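Digeranylgeranylglycerophospholipid reductase (PDB 4OPC) uses FAD to hydrogenate the double bonds of the geranylgeranyl chains of archaeal phospholipids, a late step in making saturated membrane lipids. Local coordinates at residues A[135-140]-A[144-149]; A[276-281]-A[425-430]. All coordinates share one frame; numbering follows the deposited sequence.

Interaction 1: residues A[135-140]-A[144-149]; sequences GAVLFN and NEELTV
Leu-138, Asn-140 and Val-149 lose the most surface where strands 132-140 and 145-150 pair as an antiparallel beta hairpin, and all three project to the same face of the sheet. Leu-138 occupies a hydrogen-bonded pair with Leu-147: its N reaches Leu-147 O at 2.7 Å with an almost straight N-H...O angle of 177°, and Leu-147 N returns the bond to Leu-138 O. The Leu-138 side chain does not pack mainly on Leu-147 but leans diagonally, with CG anti to its own carbonyl carbon (chi1 -52°), so that CD1 meets Val-149 CG2 at 3.6 Å. Val-149 itself pairs with Ala-136 through two backbone bonds. Asn-140, at the turn end, exchanges backbone bonds with Glu-145, with Asn-144 and Glu-145 set together against the single residue Asn-140, a G1 beta bulge. Its CB lies 3.9 Å from Leu-147 CD1, and its amide oxygen OD1 accepts bonds from the turn amides of Arg-142 and Thr-143, fixing the head of the hairpin. On the other face Phe-139 lies alongside Asn-144, whose OD1 sits at the ring edge, 3.5 Å from CZ, with the amide plane turned 63° from the ring. There too the extended Glu-146 runs over Val-137, its CG 3.7 Å from Val-137 CG1. Trp-118, Leu-33, Val-35 and Ala-123 pack against Leu-138 from neighbouring strands. Six backbone bonds thus set the register, while both leucines and Val-149 make an apolar stretch meeting Leu-33, with polar Asn-140 and Glu-145 at its turn end.

Interaction 2: residues A[276-281]-A[425-430]; sequences LYTMAW and LNYPRS
The two backbones keep well apart, the nearest alpha carbons, Tyr-277 CA and Tyr-427 CA, being 9.6 Å from each other, and a single tyrosine side chain spans the interval. Two loops meet here at the rim of the Rossmann-type FAD domain: 276-281 leads into the short edge strand 280-281 of its sheet, and 425-430 starts at the end of helix 410-425 and runs into the loop before helix 434-452. The bond to CB of Tyr-427 is aimed at 276-281, and CG, anti to the backbone N (chi1 -172°), extends the ring out to it. The hydroxyl OH donates to Tyr-277 O at 2.7 Å, approaching in the carbonyl plane with a C=O...O angle of 146°. The acceptor oxygen lies at the edge of the Tyr-427 ring, in its plane, and also 3.4 Å from CE1. Pro-428 CD covers one face of this ring, offset toward the rim, and Trp-437 meets it edge-to-face, so the phenol is held on more than its polar end. The Tyr-277 side chain is engaged elsewhere, its hydroxyl bonding Asp-442 and Arg-274; what Tyr-277 offers Tyr-427 is its backbone carbonyl. Because all three touching residues are buried, the bond gives a polar partner to a main-chain oxygen within the protein interior. Beside it, Thr-278 CB approaches Tyr-427 OH at 3.9 Å, while Thr-278 OG1, also bonded by Asn-334 ND2 of helix 332-357, turns back within its own segment and donates to a lone pair of Ala-280 O at 2.7 Å.

Overall arrangement
Interactions 1 and 2 follow one another along the chain and do not touch: their centres are 31 Å apart and their nearest atoms about 11 Å. They illustrate two ways of building around a Rossmann-type core, a hairpin whose strands are joined by a short turn with a G1 bulge and a long-range contact between segments 144 residues apart. Interaction 1 lies nearer the cofactor, with the Leu-138 side chain about 6 Å from the bound dihydro-FAD and about 4 Å from that of Ala-123, an FAD-binding residue. Interaction 2 is away from the annotated sites and joins the loop between helices 410-425 and 434-452 to the loop that leads into edge strand 280-281.

Interaction 1: residues A[135-140]-A[144-149]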
loop_
_atom_site.group_PDB
_atom_site.type_symbol
_atom_site.label_atom_id
_atom_site.label_comp_id
_atom_site.label_asym_id
_atom_site.label_seq_id
_atom_site.Cartn_x
_atom_site.Cartn_y
_atom_site.Cartn_z
ATOM N N GLY A 135 -2.787 -24.308 8.254
ATOM C CA GLY A 135 -4.172 -23.866 8.244
ATOM C C GLY A 135 -4.464 -22.941 9.405
ATOM O O GLY A 135 -3.569 -22.237 9.887
ATOM N N ALA A 136 -5.717 -22.925 9.857
ATOM C CA ALA A 136 -6.134 -21.977 10.882
ATOM C C ALA A 136 -7.321 -22.498 11.664
ATOM O O ALA A 136 -8.124 -23.278 11.153
ATOM C CB ALA A 136 -6.501 -20.666 10.253
ATOM N N VAL A 137 -7.432 -22.062 12.913
ATOM C CA VAL A 137 -8.673 -22.223 13.653
ATOM C C VAL A 137 -9.501 -20.973 13.416
ATOM O O VAL A 137 -9.001 -19.852 13.582
ATOM C CB VAL A 137 -8.424 -22.422 15.145
ATOM C CG1 VAL A 137 -9.740 -22.601 15.872
ATOM C CG2 VAL A 137 -7.541 -23.646 15.367
ATOM N N LEU A 138 -10.742 -21.177 12.977
ATOM C CA LEU A 138 -11.635 -20.095 12.596
ATOM C C LEU A 138 -12.806 -20.020 13.543
ATOM O O LEU A 138 -13.308 -21.043 13.999
ATOM C CB LEU A 138 -12.202 -20.346 11.201
ATOM C CG LEU A 138 -11.221 -20.652 10.068
ATOM C CD1 LEU A 138 -12.027 -20.904 8.809
ATOM C CD2 LEU A 138 -10.250 -19.499 9.861
ATOM N N PHE A 139 -13.267 -18.807 13.806
ATOM C CA PHE A 139 -14.532 -18.629 14.497
ATOM C C PHE A 139 -15.516 -17.934 13.566
ATOM O O PHE A 139 -15.338 -16.763 13.212
ATOM C CB PHE A 139 -14.365 -17.843 15.798
ATOM C CG PHE A 139 -15.618 -17.776 16.607
ATOM C CD1 PHE A 139 -16.451 -18.874 16.690
ATOM C CD2 PHE A 139 -15.978 -16.617 17.258
ATOM C CE1 PHE A 139 -17.618 -18.818 17.425
ATOM C CE2 PHE A 139 -17.140 -16.557 17.988
ATOM C CZ PHE A 139 -17.958 -17.657 18.068
ATOM N N ASN A 140 -16.527 -18.688 13.145
ATOM C CA ASN A 140 -17.563 -18.202 12.251
ATOM C C ASN A 140 -18.710 -17.676 13.100
ATOM O O ASN A 140 -19.418 -18.447 13.734
ATOM C CB ASN A 140 -18.026 -19.359 11.359
ATOM C CG ASN A 140 -19.059 -18.949 10.323
ATOM O OD1 ASN A 140 -19.845 -18.027 10.522
ATOM N ND2 ASN A 140 -19.063 -19.655 9.198
ATOM N N ASN A 144 -21.968 -19.392 14.411
ATOM C CA ASN A 144 -21.539 -19.568 15.794
ATOM C C ASN A 144 -20.784 -20.887 16.008
ATOM O O ASN A 144 -21.097 -21.661 16.917
ATOM C CB ASN A 144 -22.733 -19.473 16.743
ATOM C CG ASN A 144 -22.315 -19.352 18.192
ATOM O OD1 ASN A 144 -21.252 -18.811 18.499
ATOM N ND2 ASN A 144 -23.142 -19.872 19.091
ATOM N N GLU A 145 -19.796 -21.134 15.157
ATOM C CA GLU A 145 -19.012 -22.366 15.181
ATOM C C GLU A 145 -17.531 -22.045 15.157
ATOM O O GLU A 145 -17.093 -21.158 14.421
ATOM C CB GLU A 145 -19.251 -23.190 13.917
ATOM C CG GLU A 145 -20.590 -23.819 13.698
ATOM C CD GLU A 145 -20.598 -24.563 12.374
ATOM O OE1 GLU A 145 -20.599 -25.811 12.390
ATOM O OE2 GLU A 145 -20.564 -23.896 11.316
ATOM N N GLU A 146 -16.757 -22.809 15.917
ATOM C CA GLU A 146 -15.309 -22.813 15.799
ATOM C C GLU A 146 -14.945 -23.995 14.912
ATOM O O GLU A 146 -15.423 -25.119 15.132
ATOM C CB GLU A 146 -14.684 -22.946 17.186
ATOM C CG GLU A 146 -13.185 -22.754 17.274
ATOM C CD GLU A 146 -12.717 -22.697 18.719
ATOM O OE1 GLU A 146 -13.570 -22.858 19.619
ATOM O OE2 GLU A 146 -11.507 -22.491 18.960
ATOM N N LEU A 147 -14.127 -23.732 13.899
ATOM C CA LEU A 147 -13.776 -24.730 12.894
ATOM C C LEU A 147 -12.273 -24.756 12.683
ATOM O O LEU A 147 -11.623 -23.718 12.713
ATOM C CB LEU A 147 -14.435 -24.368 11.559
ATOM C CG LEU A 147 -15.955 -24.206 11.567
ATOM C CD1 LEU A 147 -16.353 -22.906 10.894
ATOM C CD2 LEU A 147 -16.614 -25.388 10.886
ATOM N N THR A 148 -11.729 -25.938 12.437
ATOM C CA THR A 148 -10.346 -26.063 12.025
ATOM C C THR A 148 -10.293 -26.316 10.527
ATOM O O THR A 148 -10.885 -27.281 10.023
ATOM C CB THR A 148 -9.672 -27.213 12.772
ATOM O OG1 THR A 148 -9.390 -26.797 14.114
ATOM C CG2 THR A 148 -8.383 -27.610 12.092
ATOM N N VAL A 149 -9.599 -25.440 9.813
ATOM C CA VAL A 149 -9.440 -25.586 8.378
ATOM C C VAL A 149 -7.979 -25.856 8.058
ATOM O O VAL A 149 -7.101 -25.062 8.397
ATOM C CB VAL A 149 -9.939 -24.335 7.630
ATOM C CG1 VAL A 149 -9.459 -24.342 6.184
ATOM C CG2 VAL A 149 -11.460 -24.247 7.718
#

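Interaction 2: residues A[276-281]-A[425-430]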
loop_
_atom_site.group_PDB
_atom_site.type_symbol
_atom_site.label_atom_id
_atom_site.label_comp_id
_atom_site.label_asym_id
_atom_site.label_seq_id
_atom_site.Cartn_x
_atom_site.Cartn_y
_atom_site.Cartn_z
ATOM N N LEU A 276 7.706 -6.632 3.238
ATOM C CA LEU A 276 8.275 -7.655 4.108
ATOM C C LEU A 276 9.481 -8.267 3.416
ATOM O O LEU A 276 9.407 -8.587 2.231
ATOM C CB LEU A 276 7.259 -8.778 4.308
ATOM C CG LEU A 276 6.281 -8.859 5.474
ATOM C CD1 LEU A 276 5.708 -10.279 5.517
ATOM C CD2 LEU A 276 6.894 -8.479 6.806
ATOM N N TYR A 277 10.583 -8.435 4.144
ATOM C CA TYR A 277 11.806 -8.959 3.541
ATOM C C TYR A 277 11.576 -10.283 2.823
ATOM O O TYR A 277 12.117 -10.499 1.736
ATOM C CB TYR A 277 12.916 -9.085 4.575
ATOM C CG TYR A 277 13.576 -7.771 4.904
ATOM C CD1 TYR A 277 14.069 -6.953 3.896
ATOM C CD2 TYR A 277 13.693 -7.335 6.216
ATOM C CE1 TYR A 277 14.693 -5.751 4.193
ATOM C CE2 TYR A 277 14.313 -6.127 6.517
ATOM C CZ TYR A 277 14.795 -5.348 5.498
ATOM O OH TYR A 277 15.415 -4.145 5.781
ATOM N N THR A 278 10.772 -11.158 3.427
ATOM C CA THR A 278 10.164 -12.246 2.671
ATOM C C THR A 278 8.659 -12.243 2.864
ATOM O O THR A 278 8.160 -12.089 3.988
ATOM C CB THR A 278 10.744 -13.640 2.995
ATOM O OG1 THR A 278 10.032 -14.614 2.219
ATOM C CG2 THR A 278 10.591 -13.985 4.473
ATOM N N MET A 279 7.944 -12.420 1.758
ATOM C CA MET A 279 6.491 -12.518 1.758
ATOM C C MET A 279 6.067 -13.977 1.662
ATOM O O MET A 279 4.879 -14.277 1.524
ATOM C CB MET A 279 5.906 -11.699 0.599
ATOM C CG MET A 279 6.231 -10.207 0.744
ATOM S SD MET A 279 5.938 -9.255 -0.768
ATOM C CE MET A 279 4.186 -8.968 -0.658
ATOM N N ALA A 280 7.032 -14.891 1.772
ATOM C CA ALA A 280 6.760 -16.331 1.699
ATOM C C ALA A 280 7.499 -17.081 2.793
ATOM O O ALA A 280 8.659 -16.780 3.085
ATOM C CB ALA A 280 7.175 -16.884 0.335
ATOM N N TRP A 281 6.845 -18.083 3.371
ATOM C CA TRP A 281 7.517 -19.019 4.252
ATOM C C TRP A 281 6.811 -20.368 4.103
ATOM O O TRP A 281 5.971 -20.538 3.215
ATOM C CB TRP A 281 7.487 -18.491 5.684
ATOM C CG TRP A 281 8.486 -19.137 6.572
ATOM C CD1 TRP A 281 8.232 -19.979 7.618
ATOM C CD2 TRP A 281 9.903 -19.014 6.484
ATOM N NE1 TRP A 281 9.410 -20.383 8.193
ATOM C CE2 TRP A 281 10.454 -19.810 7.515
ATOM C CE3 TRP A 281 10.764 -18.316 5.635
ATOM C CZ2 TRP A 281 11.823 -19.916 7.721
ATOM C CZ3 TRP A 281 12.136 -18.426 5.843
ATOM C CH2 TRP A 281 12.647 -19.222 6.877
ATOM N N LEU A 425 17.177 -5.807 -7.041
ATOM C CA LEU A 425 17.297 -6.496 -8.327
ATOM C C LEU A 425 18.134 -7.771 -8.192
ATOM O O LEU A 425 18.079 -8.661 -9.043
ATOM C CB LEU A 425 17.869 -5.565 -9.400
ATOM C CG LEU A 425 16.981 -4.350 -9.699
ATOM C CD1 LEU A 425 17.565 -3.489 -10.807
ATOM C CD2 LEU A 425 15.561 -4.783 -10.042
ATOM N N ASN A 426 18.889 -7.864 -7.103
ATOM C CA ASN A 426 19.625 -9.081 -6.769
ATOM C C ASN A 426 19.022 -9.782 -5.554
ATOM O O ASN A 426 19.740 -10.323 -4.711
ATOM C CB ASN A 426 21.100 -8.767 -6.526
ATOM C CG ASN A 426 21.810 -8.310 -7.783
ATOM O OD1 ASN A 426 22.053 -9.103 -8.693
ATOM N ND2 ASN A 426 22.147 -7.027 -7.842
ATOM N N TYR A 427 17.695 -9.765 -5.469
ATOM C CA TYR A 427 16.986 -10.442 -4.399
ATOM C C TYR A 427 17.428 -11.911 -4.326
ATOM O O TYR A 427 17.609 -12.551 -5.359
ATOM C CB TYR A 427 15.470 -10.339 -4.631
ATOM C CG TYR A 427 14.690 -10.850 -3.445
ATOM C CD1 TYR A 427 14.356 -10.003 -2.390
ATOM C CD2 TYR A 427 14.333 -12.193 -3.354
ATOM C CE1 TYR A 427 13.675 -10.479 -1.280
ATOM C CE2 TYR A 427 13.661 -12.676 -2.255
ATOM C CZ TYR A 427 13.327 -11.821 -1.225
ATOM O OH TYR A 427 12.654 -12.314 -0.137
ATOM N N PRO A 428 17.602 -12.444 -3.100
ATOM C CA PRO A 428 18.082 -13.817 -2.895
ATOM C C PRO A 428 17.258 -14.834 -3.670
ATOM O O PRO A 428 16.033 -14.770 -3.636
ATOM C CB PRO A 428 17.859 -14.057 -1.401
ATOM C CG PRO A 428 17.776 -12.733 -0.786
ATOM C CD PRO A 428 17.374 -11.734 -1.831
ATOM N N ARG A 429 17.916 -15.765 -4.347
ATOM C CA ARG A 429 17.201 -16.745 -5.155
ATOM C C ARG A 429 16.649 -17.895 -4.321
ATOM O O ARG A 429 15.854 -18.690 -4.807
ATOM C CB ARG A 429 18.100 -17.280 -6.271
ATOM C CG ARG A 429 18.639 -16.206 -7.202
ATOM C CD ARG A 429 17.518 -15.340 -7.757
ATOM N NE ARG A 429 16.492 -16.135 -8.424
ATOM C CZ ARG A 429 15.592 -15.642 -9.270
ATOM N NH1 ARG A 429 15.592 -14.348 -9.565
ATOM N NH2 ARG A 429 14.696 -16.448 -9.830
ATOM N N SER A 430 17.079 -17.979 -3.068
ATOM C CA SER A 430 16.595 -19.013 -2.165
ATOM C C SER A 430 16.591 -18.472 -0.735
ATOM O O SER A 430 17.252 -17.483 -0.449
ATOM C CB SER A 430 17.474 -20.258 -2.263
ATOM O OG SER A 430 18.622 -20.116 -1.455
#